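Local coordinates for protein probable ferredoxin-dependent nitrite reductase NirA (Mycobacterium tuberculosis, PDB 1ZJ8) that probably catalyses the six-electron reduction of sulfite to sulfide with electrons from ferredoxin, using a siroheme and a [4Fe-4S] cluster, at residues A[105-110]-A[144-149]; A[454-459]-A[539-544]. All blocks are in the same frame, centred on the assembly; numbering follows the deposited sequence.

In the fold
Interactions 1 and 2 come in series along the chain and in different domains: 105-110 with 144-149 in the first ferredoxin-like half domain, 454-459 with 539-544 in the second nitrite and sulphite reductase 4Fe-4S domain. Interaction 1 is buried, its centre about 14 Å from the centre of the chain, and pairs two neighbouring strands of an antiparallel sheet that borders the siroheme. Interaction 2, about 29 Å from that centre, joins helices 442-455 and 457-460 to helix 532-545 at the surface. The two centres are 37 Å apart and the nearest atoms about 24 Å, so interaction 1 lies at the cofactor site, whereas interaction 2 is a surface contact between helices, away from both cofactors.

Interaction 1: A[105-110]-A[144-149]; sequences FMMRVR and VQYHWI. With SRM (siroheme), chain E.
Arg-108 reaches Gln-145 side-on, NE and NH2 both donating to the one amide oxygen. The NE to OE1 distance is 2.9 Å, and NE lies in the carbonyl plane on a lone pair, while NH2 approaches nearly along the C=O axis. The guanidinium and amide planes differ by 14°, so the two groups lie almost flat with each other. Carboxylate oxygen O2B of the siroheme sits over one guanidinium face, 3.0 Å from Arg-108 NH1, while NH1 itself bonds to the backbone O of Ala-171. Beside this pair Gln-145 NE2 gives a weak bond to siroheme O1A, and His-147 NE2 donates to O2A, the other oxygen of the same propionate, at 3.1 Å and nearly straight (170°). Met-106, with CG anti to its backbone N (chi1 -178°), lays CG beside the His-147 ring, and bends at chi2 and chi3 bring SD and CE to the Gln-145 amide.

Antiparallel backbone bonds hold the two strands in register, among them Tyr-146 N to Met-107 O at 2.7 Å. A beta bulge shifts the register by one residue between Phe-105 and Met-107. Farther out, Tyr-146 OH bonds to Leu-124 O, and Phe-433 stacks on His-147. Met-107, Tyr-146 and Ile-149 pack toward helices 118-131 and 154-162, while the donors of Arg-108, Gln-145 and His-147 lie toward siroheme carboxylates and would probably help to offset their negative charge.

Interaction 2: A[454-459]-A[539-544]; sequences RRLEDI and VVRNFV
Arg-541 of helix 532-545, in the second 4Fe-4S domain, extends its guanidinium to the helix-to-helix corner where helix 442-455 gives way to the short, weakly bonded helix 457-460. The break is at Leu-456, the first residue to leave helical backbone angles. Arg-541 has CG anti to the carbonyl carbon; beyond CG the chain runs straight to NE, which carries the charged end across to the corner, and chi4 (-71°) then turns CZ out of that line.

Several neighbours meet the guanidinium. Leu-456 CD2 lies over one face, 3.4 Å above the plane and offset toward the rim, 3.5 Å from Arg-541 NH2. At the edge, in plane, is the carbonyl oxygen of Arg-455, 3.1 Å from Arg-541 NH2. Asp-458 has CG anti to its backbone N (chi1 174°) and forms a salt bridge from OD2 to Arg-541 NH2 at 3.2 Å. Its carboxylate is turned 42° from the guanidinium plane, so the two flat groups meet at a slant rather than coplanar.

Outside the two segments, Asp-537, one turn earlier on the same helix, forms a salt bridge with Arg-541 NE, giving the arginine a second acidic partner, while Arg-455 pairs with Asp-534 and Glu-451. Trp-421 touches both Leu-456 and Val-540, so helix 420-424 meets both parts of the contact. The contact is completed by Ile-459, whose CD1 comes to 3.6 Å from Arg-541 NH1 near the guanidinium plane and whose CG1 approaches Val-544 CG2 at 4.4 Å.

Interaction 1: A[105-110]-A[144-149]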
loop_
_atom_site.group_PDB
_atom_site.type_symbol
_atom_site.label_atom_id
_atom_site.label_comp_id
_atom_site.label_asym_id
_atom_site.label_seq_id
_atom_site.Cartn_x
_atom_site.Cartn_y
_atom_site.Cartn_z
ATOM N N PHE A 105 -10.343 -16.941 -4.457
ATOM C CA PHE A 105 -9.084 -16.183 -4.439
ATOM C C PHE A 105 -9.284 -14.676 -4.420
ATOM O O PHE A 105 -10.178 -14.139 -5.074
ATOM C CB PHE A 105 -8.245 -16.527 -5.678
ATOM C CG PHE A 105 -7.766 -17.948 -5.702
ATOM C CD1 PHE A 105 -8.504 -18.937 -6.364
ATOM C CD2 PHE A 105 -6.589 -18.308 -5.044
ATOM C CE1 PHE A 105 -8.077 -20.260 -6.378
ATOM C CE2 PHE A 105 -6.147 -19.626 -5.053
ATOM C CZ PHE A 105 -6.893 -20.608 -5.722
ATOM N N MET A 106 -8.434 -13.998 -3.671
ATOM C CA MET A 106 -8.181 -12.596 -3.907
ATOM C C MET A 106 -7.218 -12.555 -5.104
ATOM O O MET A 106 -6.231 -13.304 -5.140
ATOM C CB MET A 106 -7.516 -11.954 -2.686
ATOM C CG MET A 106 -7.235 -10.440 -2.820
ATOM S SD MET A 106 -5.727 -9.996 -3.767
ATOM C CE MET A 106 -4.476 -10.163 -2.480
ATOM N N MET A 107 -7.498 -11.700 -6.085
ATOM C CA MET A 107 -6.558 -11.483 -7.183
ATOM C C MET A 107 -6.161 -10.003 -7.279
ATOM O O MET A 107 -7.022 -9.122 -7.271
ATOM C CB MET A 107 -7.133 -11.978 -8.497
ATOM C CG MET A 107 -6.101 -11.965 -9.622
ATOM S SD MET A 107 -6.725 -12.657 -11.188
ATOM C CE MET A 107 -7.815 -11.364 -11.734
ATOM N N ARG A 108 -4.856 -9.756 -7.378
ATOM C CA ARG A 108 -4.270 -8.420 -7.252
ATOM C C ARG A 108 -3.670 -7.991 -8.578
ATOM O O ARG A 108 -2.757 -8.638 -9.090
ATOM C CB ARG A 108 -3.166 -8.441 -6.176
ATOM C CG ARG A 108 -2.456 -7.098 -5.910
ATOM C CD ARG A 108 -1.367 -7.213 -4.824
ATOM N NE ARG A 108 -1.930 -7.453 -3.494
ATOM C CZ ARG A 108 -1.214 -7.579 -2.374
ATOM N NH1 ARG A 108 0.111 -7.491 -2.376
ATOM N NH2 ARG A 108 -1.820 -7.784 -1.223
ATOM N N VAL A 109 -4.172 -6.893 -9.125
ATOM C CA VAL A 109 -3.668 -6.397 -10.388
ATOM C C VAL A 109 -2.539 -5.414 -10.139
ATOM O O VAL A 109 -2.697 -4.466 -9.372
ATOM C CB VAL A 109 -4.762 -5.708 -11.212
ATOM C CG1 VAL A 109 -4.226 -5.321 -12.582
ATOM C CG2 VAL A 109 -5.986 -6.631 -11.354
ATOM N N ARG A 110 -1.404 -5.654 -10.797
ATOM C CA ARG A 110 -0.213 -4.820 -10.665
ATOM C C ARG A 110 -0.336 -3.531 -11.488
ATOM O O ARG A 110 -0.488 -3.595 -12.719
ATOM C CB ARG A 110 0.984 -5.621 -11.150
ATOM C CG ARG A 110 2.302 -5.023 -10.801
ATOM C CD ARG A 110 3.430 -5.565 -11.655
ATOM N NE ARG A 110 4.656 -4.900 -11.246
ATOM C CZ ARG A 110 5.442 -5.315 -10.261
ATOM N NH1 ARG A 110 5.196 -6.450 -9.617
ATOM N NH2 ARG A 110 6.514 -4.609 -9.933
ATOM N N VAL A 144 -5.633 -2.487 -7.751
ATOM C CA VAL A 144 -6.960 -2.978 -7.437
ATOM C C VAL A 144 -6.849 -4.424 -7.072
ATOM O O VAL A 144 -5.980 -5.130 -7.577
ATOM C CB VAL A 144 -7.946 -2.910 -8.595
ATOM C CG1 VAL A 144 -8.424 -1.505 -8.777
ATOM C CG2 VAL A 144 -7.325 -3.436 -9.858
ATOM N N GLN A 145 -7.749 -4.852 -6.196
ATOM C CA GLN A 145 -7.860 -6.234 -5.807
ATOM C C GLN A 145 -9.266 -6.715 -6.014
ATOM O O GLN A 145 -10.235 -5.999 -5.678
ATOM C CB GLN A 145 -7.520 -6.393 -4.337
ATOM C CG GLN A 145 -6.082 -6.174 -4.027
ATOM C CD GLN A 145 -5.726 -6.671 -2.653
ATOM O OE1 GLN A 145 -4.571 -6.904 -2.368
ATOM N NE2 GLN A 145 -6.723 -6.846 -1.793
ATOM N N TYR A 146 -9.367 -7.929 -6.554
ATOM C CA TYR A 146 -10.645 -8.604 -6.787
ATOM C C TYR A 146 -10.820 -9.651 -5.701
ATOM O O TYR A 146 -9.831 -10.077 -5.123
ATOM C CB TYR A 146 -10.605 -9.320 -8.129
ATOM C CG TYR A 146 -10.465 -8.456 -9.374
ATOM C CD1 TYR A 146 -11.449 -7.543 -9.728
ATOM C CD2 TYR A 146 -9.375 -8.604 -10.235
ATOM C CE1 TYR A 146 -11.352 -6.777 -10.909
ATOM C CE2 TYR A 146 -9.256 -7.845 -11.423
ATOM C CZ TYR A 146 -10.257 -6.931 -11.757
ATOM O OH TYR A 146 -10.187 -6.158 -12.915
ATOM N N HIS A 147 -12.051 -10.053 -5.398
ATOM C CA HIS A 147 -12.287 -11.211 -4.509
ATOM C C HIS A 147 -13.341 -12.148 -5.112
ATOM O O HIS A 147 -13.892 -11.857 -6.181
ATOM C CB HIS A 147 -12.708 -10.751 -3.118
ATOM C CG HIS A 147 -11.577 -10.280 -2.267
ATOM N ND1 HIS A 147 -11.373 -8.953 -1.968
ATOM C CD2 HIS A 147 -10.599 -10.961 -1.630
ATOM C CE1 HIS A 147 -10.318 -8.834 -1.182
ATOM N NE2 HIS A 147 -9.825 -10.039 -0.964
ATOM N N TRP A 148 -13.613 -13.274 -4.448
ATOM C CA TRP A 148 -14.551 -14.261 -4.987
ATOM C C TRP A 148 -14.101 -14.796 -6.359
ATOM O O TRP A 148 -14.941 -15.110 -7.212
ATOM C CB TRP A 148 -15.987 -13.674 -5.120
ATOM C CG TRP A 148 -16.580 -13.231 -3.813
ATOM C CD1 TRP A 148 -16.734 -11.944 -3.357
ATOM C CD2 TRP A 148 -17.072 -14.082 -2.780
ATOM N NE1 TRP A 148 -17.293 -11.950 -2.094
ATOM C CE2 TRP A 148 -17.514 -13.250 -1.722
ATOM C CE3 TRP A 148 -17.185 -15.471 -2.643
ATOM C CZ2 TRP A 148 -18.062 -13.767 -0.549
ATOM C CZ3 TRP A 148 -17.723 -15.982 -1.483
ATOM C CH2 TRP A 148 -18.155 -15.133 -0.447
ATOM N N ILE A 149 -12.794 -14.903 -6.581
ATOM C CA ILE A 149 -12.317 -15.388 -7.868
ATOM C C ILE A 149 -12.064 -16.896 -7.810
ATOM O O ILE A 149 -11.565 -17.421 -6.806
ATOM C CB ILE A 149 -11.114 -14.553 -8.384
ATOM C CG1 ILE A 149 -11.643 -13.518 -9.381
ATOM C CG2 ILE A 149 -10.041 -15.419 -9.058
ATOM C CD1 ILE A 149 -10.636 -12.557 -9.843
HETATM FE FE SRM E . -0.268 -6.213 2.943
HETATM C CHA SRM E . -0.253 -9.483 3.930
HETATM C CHB SRM E . -3.562 -6.415 2.375
HETATM C CHC SRM E . -0.266 -3.111 1.959
HETATM C CHD SRM E . 2.064 -5.463 5.380
HETATM N NA SRM E . -1.593 -7.710 2.931
HETATM C C1A SRM E . -1.388 -9.010 3.239
HETATM C C2A SRM E . -2.487 -9.920 2.783
HETATM C CMA SRM E . -2.105 -10.554 1.481
HETATM C CDA SRM E . -2.907 -10.900 3.842
HETATM C CEA SRM E . -2.469 -12.327 3.748
HETATM O O3A SRM E . -1.261 -12.580 3.793
HETATM O O4A SRM E . -3.295 -13.243 3.620
HETATM C C3A SRM E . -3.591 -8.935 2.601
HETATM C CAA SRM E . -4.467 -9.196 1.423
HETATM C CBA SRM E . -5.556 -10.069 1.987
HETATM C CCA SRM E . -6.849 -9.835 1.276
HETATM O O1A SRM E . -7.167 -8.666 0.968
HETATM O O2A SRM E . -7.563 -10.828 0.992
HETATM C C4A SRM E . -2.890 -7.620 2.615
HETATM N NB SRM E . -1.642 -5.051 2.151
HETATM C C1B SRM E . -2.942 -5.252 1.925
HETATM C C2B SRM E . -3.632 -4.162 1.155
HETATM C CMB SRM E . -4.632 -4.651 0.145
HETATM C CDB SRM E . -4.348 -3.306 2.144
HETATM C CEB SRM E . -5.132 -2.149 1.636
HETATM O O3B SRM E . -6.379 -2.101 1.703
HETATM O O4B SRM E . -4.491 -1.228 1.129
HETATM C C3B SRM E . -2.418 -3.456 0.590
HETATM C CAB SRM E . -1.993 -4.074 -0.717
HETATM C CBB SRM E . -1.234 -3.107 -1.573
HETATM C CCB SRM E . -0.633 -3.817 -2.752
HETATM O O1B SRM E . -1.139 -3.727 -3.867
HETATM O O2B SRM E . 0.394 -4.479 -2.638
HETATM C C4B SRM E . -1.378 -3.873 1.595
HETATM N NC SRM E . 0.594 -4.619 3.614
HETATM C C1C SRM E . 0.628 -3.436 2.968
HETATM C C2C SRM E . 1.351 -2.457 3.637
HETATM C CDC SRM E . 1.409 -0.985 3.397
HETATM C CEC SRM E . 2.360 -0.400 2.427
HETATM O O3C SRM E . 3.006 -1.145 1.656
HETATM O O4C SRM E . 2.465 0.835 2.457
HETATM C C3C SRM E . 1.958 -3.156 4.636
HETATM C CAC SRM E . 2.860 -2.431 5.581
HETATM C CBC SRM E . 4.202 -1.911 5.111
HETATM C CCC SRM E . 5.192 -3.062 5.090
HETATM O O1C SRM E . 5.095 -3.975 4.226
HETATM O O2C SRM E . 6.079 -3.062 5.982
HETATM C C4C SRM E . 1.546 -4.462 4.566
HETATM N ND SRM E . 0.947 -7.318 4.127
HETATM C C1D SRM E . 1.650 -6.785 5.139
HETATM C C2D SRM E . 1.965 -7.803 6.060
HETATM C CAD SRM E . 3.203 -7.760 6.937
HETATM C CBD SRM E . 4.459 -8.401 6.436
HETATM C CCD SRM E . 5.773 -8.309 7.158
HETATM O O1D SRM E . 6.693 -7.691 6.578
HETATM O O2D SRM E . 5.935 -8.828 8.295
HETATM C C3D SRM E . 1.419 -8.971 5.555
HETATM C CDD SRM E . 1.855 -10.362 5.930
HETATM C CED SRM E . 3.122 -10.998 5.401
HETATM O O3D SRM E . 3.741 -10.507 4.457
HETATM O O4D SRM E . 3.576 -12.036 5.905
HETATM C C4D SRM E . 0.795 -8.657 4.359
#

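Interaction 2: A[454-459]-A[539-544]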
loop_
_atom_site.group_PDB
_atom_site.type_symbol
_atom_site.label_atom_id
_atom_site.label_comp_id
_atom_site.label_asym_id
_atom_site.label_seq_id
_atom_site.Cartn_x
_atom_site.Cartn_y
_atom_site.Cartn_z
ATOM N N ARG A 454 -21.610 13.106 10.563
ATOM C CA ARG A 454 -22.782 13.755 11.187
ATOM C C ARG A 454 -22.609 13.963 12.696
ATOM O O ARG A 454 -23.037 14.973 13.250
ATOM C CB ARG A 454 -24.067 12.941 10.907
ATOM C CG ARG A 454 -24.133 11.539 11.555
ATOM C CD ARG A 454 -25.329 10.699 11.098
ATOM N NE ARG A 454 -25.147 9.321 11.551
ATOM C CZ ARG A 454 -24.762 8.288 10.796
ATOM N NH1 ARG A 454 -24.554 8.415 9.483
ATOM N NH2 ARG A 454 -24.592 7.097 11.359
ATOM N N ARG A 455 -21.950 13.019 13.351
ATOM C CA ARG A 455 -21.746 13.090 14.797
ATOM C C ARG A 455 -20.840 14.254 15.261
ATOM O O ARG A 455 -20.953 14.715 16.387
ATOM C CB ARG A 455 -21.165 11.770 15.305
ATOM C CG ARG A 455 -21.857 11.262 16.516
ATOM C CD ARG A 455 -20.904 10.964 17.627
ATOM N NE ARG A 455 -20.752 9.535 17.800
ATOM C CZ ARG A 455 -20.634 8.944 18.976
ATOM N NH1 ARG A 455 -20.654 9.654 20.097
ATOM N NH2 ARG A 455 -20.514 7.632 19.025
ATOM N N LEU A 456 -19.941 14.704 14.391
ATOM C CA LEU A 456 -18.984 15.740 14.702
ATOM C C LEU A 456 -19.135 16.935 13.780
ATOM O O LEU A 456 -18.217 17.749 13.658
ATOM C CB LEU A 456 -17.552 15.209 14.531
ATOM C CG LEU A 456 -17.054 14.166 15.525
ATOM C CD1 LEU A 456 -15.810 13.492 14.992
ATOM C CD2 LEU A 456 -16.779 14.800 16.872
ATOM N N GLU A 457 -20.284 17.064 13.138
ATOM C CA GLU A 457 -20.551 18.238 12.304
ATOM C C GLU A 457 -20.585 19.497 13.201
ATOM O O GLU A 457 -20.012 20.528 12.869
ATOM C CB GLU A 457 -21.856 18.022 11.536
ATOM C CG GLU A 457 -22.361 19.225 10.772
ATOM C CD GLU A 457 -23.217 20.180 11.600
ATOM O OE1 GLU A 457 -23.676 19.820 12.710
ATOM O OE2 GLU A 457 -23.425 21.312 11.117
ATOM N N ASP A 458 -21.292 19.373 14.321
ATOM C CA ASP A 458 -21.090 20.134 15.557
ATOM C C ASP A 458 -19.829 21.001 15.596
ATOM O O ASP A 458 -19.892 22.213 15.778
ATOM C CB ASP A 458 -21.024 19.052 16.643
ATOM C CG ASP A 458 -20.670 19.577 18.005
ATOM O OD1 ASP A 458 -19.893 20.550 18.128
ATOM O OD2 ASP A 458 -21.163 18.963 18.977
ATOM N N ILE A 459 -18.684 20.343 15.415
ATOM C CA ILE A 459 -17.360 20.905 15.681
ATOM C C ILE A 459 -16.542 21.176 14.418
ATOM O O ILE A 459 -15.489 21.812 14.483
ATOM C CB ILE A 459 -16.554 19.907 16.588
ATOM C CG1 ILE A 459 -15.854 20.663 17.711
ATOM C CG2 ILE A 459 -15.570 19.008 15.788
ATOM C CD1 ILE A 459 -16.796 21.100 18.829
ATOM N N VAL A 539 -12.140 11.675 22.024
ATOM C CA VAL A 539 -10.757 12.150 21.964
ATOM C C VAL A 539 -10.598 13.422 21.138
ATOM O O VAL A 539 -9.823 14.311 21.485
ATOM C CB VAL A 539 -9.793 11.047 21.430
ATOM C CG1 VAL A 539 -9.786 10.976 19.900
ATOM C CG2 VAL A 539 -8.384 11.285 21.935
ATOM N N VAL A 540 -11.351 13.510 20.054
ATOM C CA VAL A 540 -11.261 14.650 19.156
ATOM C C VAL A 540 -11.901 15.867 19.820
ATOM O O VAL A 540 -11.456 16.986 19.625
ATOM C CB VAL A 540 -11.915 14.341 17.778
ATOM C CG1 VAL A 540 -12.067 15.603 16.941
ATOM C CG2 VAL A 540 -11.099 13.283 17.012
ATOM N N ARG A 541 -12.940 15.654 20.615
ATOM C CA ARG A 541 -13.521 16.744 21.374
ATOM C C ARG A 541 -12.562 17.227 22.461
ATOM O O ARG A 541 -12.405 18.426 22.631
ATOM C CB ARG A 541 -14.863 16.308 21.950
ATOM C CG ARG A 541 -15.897 16.089 20.866
ATOM C CD ARG A 541 -17.287 15.918 21.438
ATOM N NE ARG A 541 -18.234 15.693 20.363
ATOM C CZ ARG A 541 -18.603 16.627 19.498
ATOM N NH1 ARG A 541 -18.143 17.869 19.600
ATOM N NH2 ARG A 541 -19.457 16.323 18.529
ATOM N N ASN A 542 -11.934 16.293 23.188
ATOM C CA ASN A 542 -10.862 16.620 24.138
ATOM C C ASN A 542 -9.740 17.377 23.421
ATOM O O ASN A 542 -9.126 18.303 23.986
ATOM C CB ASN A 542 -10.281 15.353 24.774
ATOM C CG ASN A 542 -11.210 14.717 25.805
ATOM O OD1 ASN A 542 -12.357 15.142 25.986
ATOM N ND2 ASN A 542 -10.716 13.680 26.479
ATOM N N PHE A 543 -9.466 16.988 22.176
ATOM C CA PHE A 543 -8.450 17.688 21.398
ATOM C C PHE A 543 -8.819 19.149 21.199
ATOM O O PHE A 543 -7.972 20.008 21.381
ATOM C CB PHE A 543 -8.171 17.014 20.044
ATOM C CG PHE A 543 -7.253 17.813 19.142
ATOM C CD1 PHE A 543 -5.962 18.105 19.525
ATOM C CD2 PHE A 543 -7.687 18.268 17.911
ATOM C CE1 PHE A 543 -5.120 18.847 18.697
ATOM C CE2 PHE A 543 -6.837 19.008 17.078
ATOM C CZ PHE A 543 -5.556 19.294 17.478
ATOM N N VAL A 544 -10.073 19.439 20.865
ATOM C CA VAL A 544 -10.469 20.834 20.574
ATOM C C VAL A 544 -10.711 21.651 21.873
ATOM O O VAL A 544 -10.817 22.863 21.823
ATOM C CB VAL A 544 -11.670 20.916 19.575
ATOM C CG1 VAL A 544 -11.675 22.244 18.828
ATOM C CG2 VAL A 544 -11.599 19.794 18.553
#